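Indole-3-acetic acid-amido synthetase GH3.15 (Arabidopsis thaliana, PDB 6E1Q) uses ATP to conjugate the auxin precursor indole-3-butyric acid, and the herbicide 2,4-DB, to glutamine and possibly to cysteine in the case of the precursor. Local coordinates at residues A[93-98]-A[160-165]; A[143-148]-A[551-556]; A[166-171]-A[186-191]; A[217-222]-A[298-303]. One frame throughout, in Å; residues are numbered along the deposited sequence.

Interaction 1: residues A[93-98]-A[160-165]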
# COMPACT_ATOMS: atom_id res chain seq x y z
N VAL A 93 -19.79 -4.53 -7.58
CA VAL A 93 -19.49 -3.72 -6.40
C VAL A 93 -18.78 -2.46 -6.87
O VAL A 93 -18.20 -2.43 -7.95
CB VAL A 93 -18.58 -4.43 -5.34
CG1 VAL A 93 -19.37 -5.40 -4.51
CG2 VAL A 93 -17.37 -5.10 -6.01
N LEU A 94 -18.83 -1.42 -6.05
CA LEU A 94 -17.87 -0.33 -6.20
C LEU A 94 -16.78 -0.45 -5.14
O LEU A 94 -17.07 -0.69 -3.97
CB LEU A 94 -18.51 1.05 -6.11
CG LEU A 94 -19.66 1.33 -7.06
CD1 LEU A 94 -20.34 2.64 -6.73
CD2 LEU A 94 -19.10 1.34 -8.47
N LEU A 95 -15.55 -0.27 -5.57
CA LEU A 95 -14.40 -0.38 -4.70
C LEU A 95 -13.99 1.00 -4.18
O LEU A 95 -13.83 1.93 -4.98
CB LEU A 95 -13.23 -1.02 -5.44
CG LEU A 95 -13.41 -2.48 -5.90
CD1 LEU A 95 -12.14 -2.97 -6.59
CD2 LEU A 95 -13.78 -3.43 -4.77
N THR A 96 -13.88 1.14 -2.86
CA THR A 96 -13.38 2.37 -2.27
C THR A 96 -11.86 2.30 -2.23
O THR A 96 -11.29 1.48 -1.51
CB THR A 96 -13.94 2.58 -0.87
OG1 THR A 96 -15.36 2.53 -0.93
CG2 THR A 96 -13.53 3.92 -0.36
N SER A 97 -11.22 3.18 -2.97
CA SER A 97 -9.78 3.16 -3.12
C SER A 97 -9.14 4.13 -2.13
O SER A 97 -9.78 5.07 -1.65
CB SER A 97 -9.39 3.52 -4.56
OG SER A 97 -8.10 4.07 -4.64
N SER A 98 -7.88 3.85 -1.79
CA SER A 98 -6.98 4.90 -1.35
C SER A 98 -6.60 5.74 -2.56
O SER A 98 -6.62 5.27 -3.71
CB SER A 98 -5.73 4.33 -0.70
OG SER A 98 -4.78 3.97 -1.69
N ARG A 160 -17.13 -1.44 -1.21
CA ARG A 160 -16.20 -2.21 -0.38
C ARG A 160 -14.78 -1.95 -0.83
O ARG A 160 -14.54 -1.41 -1.91
CB ARG A 160 -16.46 -3.72 -0.45
CG ARG A 160 -17.77 -4.17 0.14
CD ARG A 160 -17.90 -5.67 -0.00
NE ARG A 160 -19.08 -6.14 0.70
CZ ARG A 160 -20.08 -6.77 0.10
NH1 ARG A 160 -20.02 -7.01 -1.21
NH2 ARG A 160 -21.13 -7.16 0.80
N THR A 161 -13.83 -2.40 -0.00
CA THR A 161 -12.43 -2.38 -0.41
C THR A 161 -12.14 -3.57 -1.31
O THR A 161 -12.88 -4.56 -1.33
CB THR A 161 -11.48 -2.42 0.80
OG1 THR A 161 -11.70 -3.62 1.56
CG2 THR A 161 -11.74 -1.20 1.70
N MET A 162 -11.05 -3.46 -2.07
CA MET A 162 -10.64 -4.57 -2.93
C MET A 162 -10.24 -5.79 -2.10
O MET A 162 -10.58 -6.93 -2.46
CB MET A 162 -9.49 -4.13 -3.83
CG MET A 162 -8.85 -5.28 -4.55
SD MET A 162 -9.88 -5.73 -5.95
CE MET A 162 -10.16 -7.47 -5.64
N VAL A 163 -9.52 -5.57 -1.00
CA VAL A 163 -9.13 -6.67 -0.13
C VAL A 163 -10.37 -7.41 0.38
O VAL A 163 -10.46 -8.64 0.29
CB VAL A 163 -8.27 -6.16 1.03
CG1 VAL A 163 -8.05 -7.27 2.02
CG2 VAL A 163 -6.94 -5.62 0.49
N THR A 164 -11.35 -6.67 0.90
CA THR A 164 -12.56 -7.33 1.39
C THR A 164 -13.24 -8.11 0.28
O THR A 164 -13.66 -9.25 0.48
CB THR A 164 -13.53 -6.31 1.99
OG1 THR A 164 -12.94 -5.69 3.13
CG2 THR A 164 -14.82 -7.00 2.38
N SER A 165 -13.35 -7.50 -0.91
CA SER A 165 -13.98 -8.19 -2.03
C SER A 165 -13.21 -9.44 -2.40
O SER A 165 -13.80 -10.49 -2.70
CB SER A 165 -14.07 -7.25 -3.23
OG SER A 165 -14.93 -6.17 -2.94
O HOH W 1 -10.04 -0.81 -2.41
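Leu95 fills the angle between the end of strand 158-160 and the first turn of helix 162-172. Its CB lies 3.8 Å from Arg160 O. CG stands anti to the carbonyl carbon (chi1 -65°), and the two methyls divide the partners beyond it. CD1 meets Met162 SD at 3.6 Å and also reaches Met162 CB. CD2 sits against Ser165 OG at 3.5 Å and lies near Arg160 O as well. The leucine is buried and also packs on Leu110 of strand 105-111.

The backbones pair in parallel, Leu95 with Arg160. Arg160 N donates to Leu94 O (2.9 Å), and Thr96 N donates to Arg160 O at 2.8 Å. The same oxygen receives a CA-H...O contact from Leu95 CA. Past this pair the chains separate, and a water joins them, donating to Thr96 O and accepting from Met162 N. Thr161 is the N-cap: its OG1 accepts from Thr164 N, with Tyr145 as a further partner.

The extended Arg160 side chain crosses that of Val93 at about a right angle, with NH1 3.7 Å from Val93 CG1. Glu150 offers this arginine a long, weak ion pair.

Strand 91-97 carries Ser97, and Ser98 follows; both bind ATP. Val163 on the helix touches bound ligand. The contact thus lies between residues of the ATP site and a ligand-touching helix. Leu94 O, Arg160 N, Thr96 N and Arg160 O are paired directly, and Thr96 O and Met162 N through the water, while the leucine methyls supply the apolar part.

Interaction 2: residues A[143-148]-A[551-556]. With CFA ((2,4-dichlorophenoxy)acetic acid), chain C.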
# COMPACT_ATOMS: atom_id res chain seq x y z
N ILE A 143 -3.23 -12.70 8.18
CA ILE A 143 -3.38 -11.44 7.46
C ILE A 143 -3.99 -10.44 8.42
O ILE A 143 -5.10 -10.64 8.93
CB ILE A 143 -4.24 -11.61 6.20
CG1 ILE A 143 -3.45 -12.37 5.12
CG2 ILE A 143 -4.67 -10.27 5.64
CD1 ILE A 143 -4.32 -12.95 4.03
N PHE A 144 -3.25 -9.37 8.69
CA PHE A 144 -3.71 -8.32 9.58
C PHE A 144 -4.48 -7.32 8.74
O PHE A 144 -3.90 -6.51 8.02
CB PHE A 144 -2.53 -7.69 10.31
CG PHE A 144 -1.79 -8.65 11.18
CD1 PHE A 144 -2.40 -9.20 12.30
CD2 PHE A 144 -0.50 -9.04 10.88
CE1 PHE A 144 -1.73 -10.09 13.11
CE2 PHE A 144 0.18 -9.93 11.68
CZ PHE A 144 -0.45 -10.46 12.81
N TYR A 145 -5.79 -7.38 8.85
CA TYR A 145 -6.65 -6.54 8.03
C TYR A 145 -8.01 -6.55 8.70
O TYR A 145 -8.52 -7.62 9.01
CB TYR A 145 -6.79 -7.07 6.60
CG TYR A 145 -7.59 -6.12 5.73
CD1 TYR A 145 -6.98 -5.03 5.13
CD2 TYR A 145 -8.96 -6.30 5.53
CE1 TYR A 145 -7.69 -4.16 4.34
CE2 TYR A 145 -9.69 -5.40 4.75
CZ TYR A 145 -9.04 -4.34 4.16
OH TYR A 145 -9.71 -3.42 3.37
N PHE A 146 -8.59 -5.37 8.89
CA PHE A 146 -10.00 -5.39 9.26
C PHE A 146 -10.66 -4.10 8.78
O PHE A 146 -10.00 -3.10 8.52
CB PHE A 146 -10.20 -5.62 10.77
CG PHE A 146 -9.32 -4.78 11.65
CD1 PHE A 146 -9.63 -3.45 11.90
CD2 PHE A 146 -8.22 -5.34 12.29
CE1 PHE A 146 -8.84 -2.68 12.74
CE2 PHE A 146 -7.42 -4.58 13.13
CZ PHE A 146 -7.73 -3.25 13.36
N VAL A 147 -11.98 -4.17 8.62
CA VAL A 147 -12.77 -3.07 8.09
C VAL A 147 -13.73 -2.59 9.17
O VAL A 147 -14.31 -3.40 9.90
CB VAL A 147 -13.53 -3.50 6.81
CG1 VAL A 147 -14.28 -4.79 7.04
CG2 VAL A 147 -14.51 -2.42 6.40
N THR A 148 -13.89 -1.27 9.27
CA THR A 148 -14.67 -0.65 10.33
C THR A 148 -16.02 -0.12 9.88
O THR A 148 -16.85 0.20 10.73
CB THR A 148 -13.88 0.50 10.98
OG1 THR A 148 -13.73 1.57 10.04
CG2 THR A 148 -12.50 0.01 11.40
N SER A 551 -10.06 5.51 6.51
CA SER A 551 -10.06 4.05 6.63
C SER A 551 -8.85 3.60 7.44
O SER A 551 -7.72 4.03 7.19
CB SER A 551 -10.08 3.44 5.22
OG SER A 551 -9.49 2.16 5.17
N VAL A 552 -9.08 2.75 8.44
CA VAL A 552 -7.98 2.27 9.28
C VAL A 552 -6.99 1.44 8.46
O VAL A 552 -5.77 1.62 8.55
CB VAL A 552 -8.53 1.44 10.46
CG1 VAL A 552 -7.39 0.98 11.35
CG2 VAL A 552 -9.58 2.24 11.23
N SER A 553 -7.50 0.50 7.66
CA SER A 553 -6.66 -0.43 6.92
C SER A 553 -5.98 0.23 5.73
O SER A 553 -5.02 -0.32 5.19
CB SER A 553 -7.50 -1.60 6.43
OG SER A 553 -8.56 -1.13 5.60
N GLN A 554 -6.49 1.36 5.27
CA GLN A 554 -5.87 2.07 4.17
C GLN A 554 -5.07 3.26 4.65
O GLN A 554 -4.53 4.00 3.83
CB GLN A 554 -6.94 2.49 3.16
CG GLN A 554 -7.51 1.32 2.34
CD GLN A 554 -8.82 1.65 1.62
OE1 GLN A 554 -9.78 2.13 2.22
NE2 GLN A 554 -8.86 1.39 0.32
N TYR A 555 -4.95 3.46 5.97
CA TYR A 555 -4.26 4.65 6.46
C TYR A 555 -2.77 4.58 6.15
O TYR A 555 -2.11 3.56 6.39
CB TYR A 555 -4.47 4.83 7.96
CG TYR A 555 -3.75 6.06 8.47
CD1 TYR A 555 -4.37 7.31 8.46
CD2 TYR A 555 -2.43 5.98 8.93
CE1 TYR A 555 -3.70 8.46 8.91
CE2 TYR A 555 -1.76 7.11 9.38
CZ TYR A 555 -2.40 8.35 9.37
OH TYR A 555 -1.74 9.49 9.82
N LYS A 556 -2.24 5.69 5.63
CA LYS A 556 -0.80 5.90 5.51
C LYS A 556 -0.48 7.26 6.09
O LYS A 556 -1.26 8.21 5.94
CB LYS A 556 -0.32 5.86 4.05
CG LYS A 556 -1.05 4.89 3.14
CD LYS A 556 -0.52 5.02 1.71
CE LYS A 556 -1.55 4.58 0.69
NZ LYS A 556 -1.02 3.54 -0.22
C1 CFA C . -0.79 -12.27 2.03
C2 CFA C . -0.94 -11.68 0.63
C1' CFA C . -1.60 -9.48 1.28
C2' CFA C . -1.37 -8.11 1.35
C3' CFA C . -2.28 -7.30 1.98
C4' CFA C . -3.41 -7.85 2.53
C5' CFA C . -3.66 -9.20 2.46
CL3 CFA C . 0.08 -7.34 0.66
C6' CFA C . -2.76 -10.01 1.83
O1 CFA C . -1.39 -13.34 2.33
O2 CFA C . -0.10 -11.68 2.88
O1' CFA C . -0.67 -10.30 0.64
CL4 CFA C . -4.56 -6.78 3.34
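Tyr145 and Ser553 make the closest approach between segments 143-148 and 551-556. The tyrosine CG stands anti to its backbone N (chi1 -175°), which brings CG nearer to Ser553 than CB is. The ring meets Ser553 obliquely: CE1 is 3.3 Å from Ser553 CB, in one of the two conformers modelled for this serine, and CD1 is a little farther. Ser553 CB also lies 3.6 Å from Phe146 O. The tyrosine hydroxyl is hydrogen-bonded to Thr161 OG1, at the start of helix 162-172.

Val552 turns its two methyls to different partners. CG1 approaches Phe146 CE1 at 4.2 Å, oblique to the ring. CG2 meets Thr148 CG2 at 3.7 Å, and these two side chains cross at about a right angle.

A type I turn from Val552 to Tyr555 presents both residues. An ST motif supports it: Ser551 OG accepts from Gln554 N and donates to Gln554 OE1 in the carbonyl plane, on a lone pair. Gln554 NE2 bonds Thr96 O, which links the turn to the strand that leads to the ATP-site serines.

The herbicide 2,4-D lies on the pocket side. Its CL4 is 3.5 Å from Tyr145 CD1, again oblique to the ring. Ile143 CG2 lies 3.5 Å from ring atom C5' of the ligand, and Ile143 CD1 is close to its carboxylate O1.

One tyrosine thus touches the ligand and the loop from the C-terminal family region. Across the segments the contact is mainly van der Waals, whereas polar bonding holds the tyrosine and the turn from outside or within.

Interaction 3: residues A[166-171]-A[186-191]. With CFA ((2,4-dichlorophenoxy)acetic acid), chain D.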
# COMPACT_ATOMS: atom_id res chain seq x y z
N PHE A 166 -11.87 -9.34 -2.40
CA PHE A 166 -11.03 -10.49 -2.70
C PHE A 166 -11.24 -11.61 -1.68
O PHE A 166 -11.53 -12.75 -2.05
CB PHE A 166 -9.57 -10.04 -2.73
CG PHE A 166 -8.61 -11.10 -3.21
CD1 PHE A 166 -8.35 -11.26 -4.57
CD2 PHE A 166 -7.93 -11.90 -2.31
CE1 PHE A 166 -7.46 -12.22 -5.01
CE2 PHE A 166 -7.04 -12.87 -2.74
CZ PHE A 166 -6.81 -13.03 -4.10
N LEU A 167 -11.14 -11.28 -0.39
CA LEU A 167 -11.30 -12.29 0.66
C LEU A 167 -12.71 -12.87 0.67
O LEU A 167 -12.90 -14.09 0.74
CB LEU A 167 -10.97 -11.69 2.02
CG LEU A 167 -9.52 -11.24 2.14
CD1 LEU A 167 -9.25 -10.66 3.53
CD2 LEU A 167 -8.59 -12.42 1.83
N LYS A 168 -13.72 -12.00 0.60
CA LYS A 168 -15.10 -12.48 0.60
C LYS A 168 -15.35 -13.46 -0.55
O LYS A 168 -16.09 -14.44 -0.40
CB LYS A 168 -16.06 -11.29 0.54
CG LYS A 168 -17.52 -11.64 0.73
CD LYS A 168 -18.40 -10.42 0.49
CE LYS A 168 -19.84 -10.83 0.17
NZ LYS A 168 -20.83 -10.15 1.04
N SER A 169 -14.74 -13.21 -1.71
CA SER A 169 -15.05 -14.10 -2.82
C SER A 169 -14.39 -15.46 -2.67
O SER A 169 -15.04 -16.49 -2.89
CB SER A 169 -14.64 -13.46 -4.14
OG SER A 169 -14.95 -14.37 -5.18
N ILE A 170 -13.11 -15.49 -2.28
CA ILE A 170 -12.47 -16.80 -2.12
C ILE A 170 -13.08 -17.53 -0.94
O ILE A 170 -13.13 -18.76 -0.94
CB ILE A 170 -10.93 -16.68 -1.99
CG1 ILE A 170 -10.52 -15.82 -0.81
CG2 ILE A 170 -10.31 -16.09 -3.25
CD1 ILE A 170 -9.01 -15.60 -0.77
N LYS A 171 -13.59 -16.81 0.06
CA LYS A 171 -14.32 -17.46 1.15
C LYS A 171 -15.58 -18.14 0.64
O LYS A 171 -15.90 -19.26 1.05
CB LYS A 171 -14.66 -16.45 2.24
CG LYS A 171 -15.90 -16.85 3.06
CD LYS A 171 -15.81 -16.43 4.52
CE LYS A 171 -17.20 -16.44 5.14
NZ LYS A 171 -17.16 -16.56 6.62
N HIS A 186 -13.25 -9.87 11.15
CA HIS A 186 -13.64 -8.53 10.72
C HIS A 186 -12.91 -8.08 9.46
O HIS A 186 -12.89 -6.88 9.17
CB HIS A 186 -13.40 -7.54 11.85
CG HIS A 186 -14.15 -7.86 13.09
ND1 HIS A 186 -15.52 -7.88 13.15
CD2 HIS A 186 -13.72 -8.20 14.33
CE1 HIS A 186 -15.91 -8.21 14.36
NE2 HIS A 186 -14.83 -8.40 15.11
N ALA A 187 -12.33 -9.01 8.70
CA ALA A 187 -11.87 -8.66 7.36
C ALA A 187 -13.03 -8.47 6.40
O ALA A 187 -12.92 -7.70 5.44
CB ALA A 187 -10.92 -9.72 6.83
N ILE A 188 -14.14 -9.16 6.63
CA ILE A 188 -15.34 -9.04 5.81
C ILE A 188 -16.48 -8.38 6.59
O ILE A 188 -17.07 -7.40 6.13
CB ILE A 188 -15.77 -10.41 5.24
CG1 ILE A 188 -14.63 -11.04 4.43
CG2 ILE A 188 -17.03 -10.28 4.38
CD1 ILE A 188 -14.77 -12.54 4.21
N THR A 189 -16.80 -8.90 7.78
CA THR A 189 -17.86 -8.33 8.59
C THR A 189 -17.34 -7.12 9.36
O THR A 189 -16.35 -7.21 10.10
CB THR A 189 -18.43 -9.36 9.57
OG1 THR A 189 -18.89 -10.51 8.85
CG2 THR A 189 -19.61 -8.76 10.36
N THR A 190 -18.02 -5.99 9.19
CA THR A 190 -17.62 -4.73 9.79
C THR A 190 -17.61 -4.79 11.32
O THR A 190 -18.40 -5.51 11.95
CB THR A 190 -18.56 -3.63 9.26
OG1 THR A 190 -18.18 -3.29 7.92
CG2 THR A 190 -18.59 -2.40 10.14
N CYS A 191 -16.68 -4.04 11.93
CA CYS A 191 -16.66 -3.82 13.37
C CYS A 191 -16.15 -2.40 13.60
O CYS A 191 -14.99 -2.12 13.29
CB CYS A 191 -15.77 -4.83 14.10
SG CYS A 191 -15.56 -4.53 15.91
C1 CFA D . -3.28 -6.40 -4.88
C2 CFA D . -3.43 -7.25 -3.61
C1' CFA D . -3.97 -9.51 -3.03
C2' CFA D . -4.84 -9.50 -1.94
C3' CFA D . -4.80 -10.54 -1.02
C4' CFA D . -3.91 -11.59 -1.19
C5' CFA D . -3.05 -11.59 -2.27
CL3 CFA D . -6.01 -8.17 -1.72
C6' CFA D . -3.08 -10.56 -3.19
O1 CFA D . -2.94 -6.96 -5.95
O2 CFA D . -3.49 -5.15 -4.88
O1' CFA D . -3.99 -8.48 -3.98
CL4 CFA D . -3.84 -12.94 -0.02
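Ile188 packs on helix 162-172 where this helix is covered by the loop between strand 181-183 and helix 194-207. It is a helix-on-loop contact within the GH3 N-terminal region, a member of the ANL clan of adenylating enzymes. CD1 of Ile188 lies close to the helix backbone, 3.6 Å from Lys168 CA. Its CG2 meets Lys168 CG at 3.9 Å, and the two side chains cross at about a right angle. Lys171 brings its CD to Ile188 CD1 at 4.0 Å. Both lysines therefore contribute their aliphatic parts. One turn before Lys171, Leu167 CD1 touches Ala187 CB at 3.8 Å.

The next shell holds these groups in place. Leu167 also rests on Leu181 and Val183 of strand 181-183. Ala187 O is hydrogen-bonded to Thr164 OG1, which fixes the loop to the helix just ahead of the apolar contacts. The loop is braced within itself by His186 ND1, which donates to Thr189 O at 3.2 Å, with that oxygen in the plane of the imidazole. His186 and Cys191 also form backbone hydrogen bonds with Val147.

Phe166 lies on the helix but faces the ligand pocket and packs on Ile119 of helix 112-132. C2' of a second 2,4-D molecule lies over one face of its ring, offset toward the rim, and ligand C3' is 3.6 Å from Phe166 CD2.

Interaction 4: residues A[217-222]-A[298-303]. With CFA ((2,4-dichlorophenoxy)acetic acid), chain C.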
# COMPACT_ATOMS: atom_id res chain seq x y z
N ALA A 217 -0.06 -8.04 5.55
CA ALA A 217 -0.82 -6.83 5.83
C ALA A 217 -0.74 -5.96 4.59
O ALA A 217 0.13 -6.16 3.74
CB ALA A 217 -0.28 -6.10 7.06
N PRO A 218 -1.62 -4.96 4.47
CA PRO A 218 -1.52 -4.10 3.28
C PRO A 218 -0.16 -3.43 3.12
O PRO A 218 0.44 -3.51 2.03
CB PRO A 218 -2.65 -3.08 3.50
CG PRO A 218 -3.62 -3.77 4.43
CD PRO A 218 -2.76 -4.61 5.34
N PHE A 219 0.35 -2.79 4.16
CA PHE A 219 1.57 -1.99 4.07
C PHE A 219 2.60 -2.39 5.13
O PHE A 219 2.24 -2.90 6.19
CB PHE A 219 1.27 -0.50 4.26
CG PHE A 219 -0.00 -0.04 3.62
CD1 PHE A 219 -0.23 -0.22 2.27
CD2 PHE A 219 -0.96 0.64 4.37
CE1 PHE A 219 -1.40 0.23 1.67
CE2 PHE A 219 -2.14 1.10 3.78
CZ PHE A 219 -2.35 0.89 2.43
N ALA A 220 3.87 -2.08 4.84
CA ALA A 220 4.91 -2.20 5.86
C ALA A 220 4.50 -1.51 7.17
O ALA A 220 4.66 -2.08 8.25
CB ALA A 220 6.23 -1.62 5.35
N SER A 221 3.95 -0.30 7.08
CA SER A 221 3.61 0.42 8.30
C SER A 221 2.43 -0.22 9.03
O SER A 221 2.27 0.02 10.24
CB SER A 221 3.32 1.89 7.99
OG SER A 221 2.34 2.04 6.97
N SER A 222 1.63 -1.04 8.34
CA SER A 222 0.51 -1.71 8.99
C SER A 222 0.97 -2.58 10.14
O SER A 222 0.26 -2.71 11.14
CB SER A 222 -0.29 -2.56 7.99
OG SER A 222 -0.52 -1.86 6.78
N GLU A 298 4.68 -10.33 4.07
CA GLU A 298 4.21 -9.84 2.78
C GLU A 298 3.46 -8.53 3.01
O GLU A 298 2.49 -8.50 3.77
CB GLU A 298 3.30 -10.88 2.11
CG GLU A 298 2.58 -10.36 0.87
CD GLU A 298 3.49 -10.27 -0.36
OE1 GLU A 298 4.36 -11.14 -0.53
OE2 GLU A 298 3.34 -9.31 -1.15
N SER A 299 3.92 -7.46 2.35
CA SER A 299 3.23 -6.17 2.38
C SER A 299 3.86 -5.25 1.35
O SER A 299 4.94 -5.53 0.82
CB SER A 299 3.32 -5.51 3.77
OG SER A 299 4.66 -5.08 4.01
N ILE A 300 3.20 -4.12 1.11
CA ILE A 300 3.79 -3.10 0.26
C ILE A 300 4.96 -2.44 0.99
O ILE A 300 4.80 -1.94 2.11
CB ILE A 300 2.73 -2.07 -0.17
CG1 ILE A 300 1.70 -2.78 -1.06
CG2 ILE A 300 3.38 -0.90 -0.90
CD1 ILE A 300 0.45 -1.96 -1.29
N ILE A 301 6.14 -2.48 0.37
CA ILE A 301 7.36 -1.91 0.93
C ILE A 301 8.02 -0.93 -0.03
O ILE A 301 9.18 -0.57 0.17
CB ILE A 301 8.37 -3.02 1.32
CG1 ILE A 301 8.72 -3.87 0.09
CG2 ILE A 301 7.84 -3.83 2.49
CD1 ILE A 301 9.47 -5.17 0.41
N THR A 302 7.32 -0.52 -1.08
CA THR A 302 7.85 0.41 -2.06
C THR A 302 7.27 1.81 -1.85
O THR A 302 6.27 2.00 -1.15
CB THR A 302 7.53 -0.09 -3.48
OG1 THR A 302 6.11 -0.20 -3.62
CG2 THR A 302 8.18 -1.47 -3.72
N GLY A 303 7.89 2.79 -2.50
CA GLY A 303 7.38 4.15 -2.43
C GLY A 303 7.49 4.69 -1.02
O GLY A 303 8.52 4.54 -0.36
C1 CFA C . -0.79 -12.27 2.03
C2 CFA C . -0.94 -11.68 0.63
C1' CFA C . -1.60 -9.48 1.28
C2' CFA C . -1.37 -8.11 1.35
C3' CFA C . -2.28 -7.30 1.98
C4' CFA C . -3.41 -7.85 2.53
C5' CFA C . -3.66 -9.20 2.46
CL3 CFA C . 0.08 -7.34 0.66
C6' CFA C . -2.76 -10.01 1.83
O1 CFA C . -1.39 -13.34 2.33
O2 CFA C . -0.10 -11.68 2.88
O1' CFA C . -0.67 -10.30 0.64
CL4 CFA C . -4.56 -6.78 3.34
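Ser299 has its OG between the backbone N and the carbonyl carbon (chi1 70°), which sets OG 3.4 Å from Ala220 CA. The CB of Ser299 lies 3.3 Å from Ala217 O. Ile300 has CG1 anti to the carbonyl carbon (chi1 -66°), which places CG1 close to Pro218 O. Its CD1 goes on to the edge of the Phe219 ring, 4.0 Å from CD1 of that residue. The two side chains lie side by side and point the same way. Pro218 CB covers the centre of one face of the ring.

Three backbone hydrogen bonds join the two segments in parallel. Ala217 N donates to Glu298 O, Ile300 N to Pro218 O at 3.0 Å, and Ala220 N to Ile300 O at 2.9 Å. At the head of helix 220-243, Phe219 N donates to Ser222 OG. Ala220 CB touches Ile301 CG2.

The herbicide 2,4-D lies against both segments. Ala217 O is 3.2 Å from its ring atom C3', and Pro218 CG is 3.3 Å from CL4. Glu298 brings CG to the ether oxygen O1' at 3.3 Å, while its carboxylate is turned to other partners, Thr322 OG1 and Ser324 N.

This buried pairing extends neighbouring parallel strands 212-217 and 297-298 past their ends. It forms a wall of the acyl-acid pocket in this adenylating enzyme, with ATP-binding Thr302 just beyond.

Interaction 4 is the most buried and lies nearest the centre of the chain. Interactions 1 and 2 are partly buried, and interaction 3 is farthest out, with an exposed lysine. Interactions 1 and 3 share helix 162-172. Interactions 2 and 4 touch the same 2,4-D molecule and meet where Tyr145 packs on Pro218. Interactions 1 and 2 are hydrogen-bonded to each other through side chains of interaction 2. Parallel backbone bonding dominates interactions 1 and 4, which flank the nucleotide and acyl-acid sites. Interactions 2 and 3 rely on side-chain packing. Interaction 2 alone brings together the N- and C-terminal family regions; the other three stay within the first.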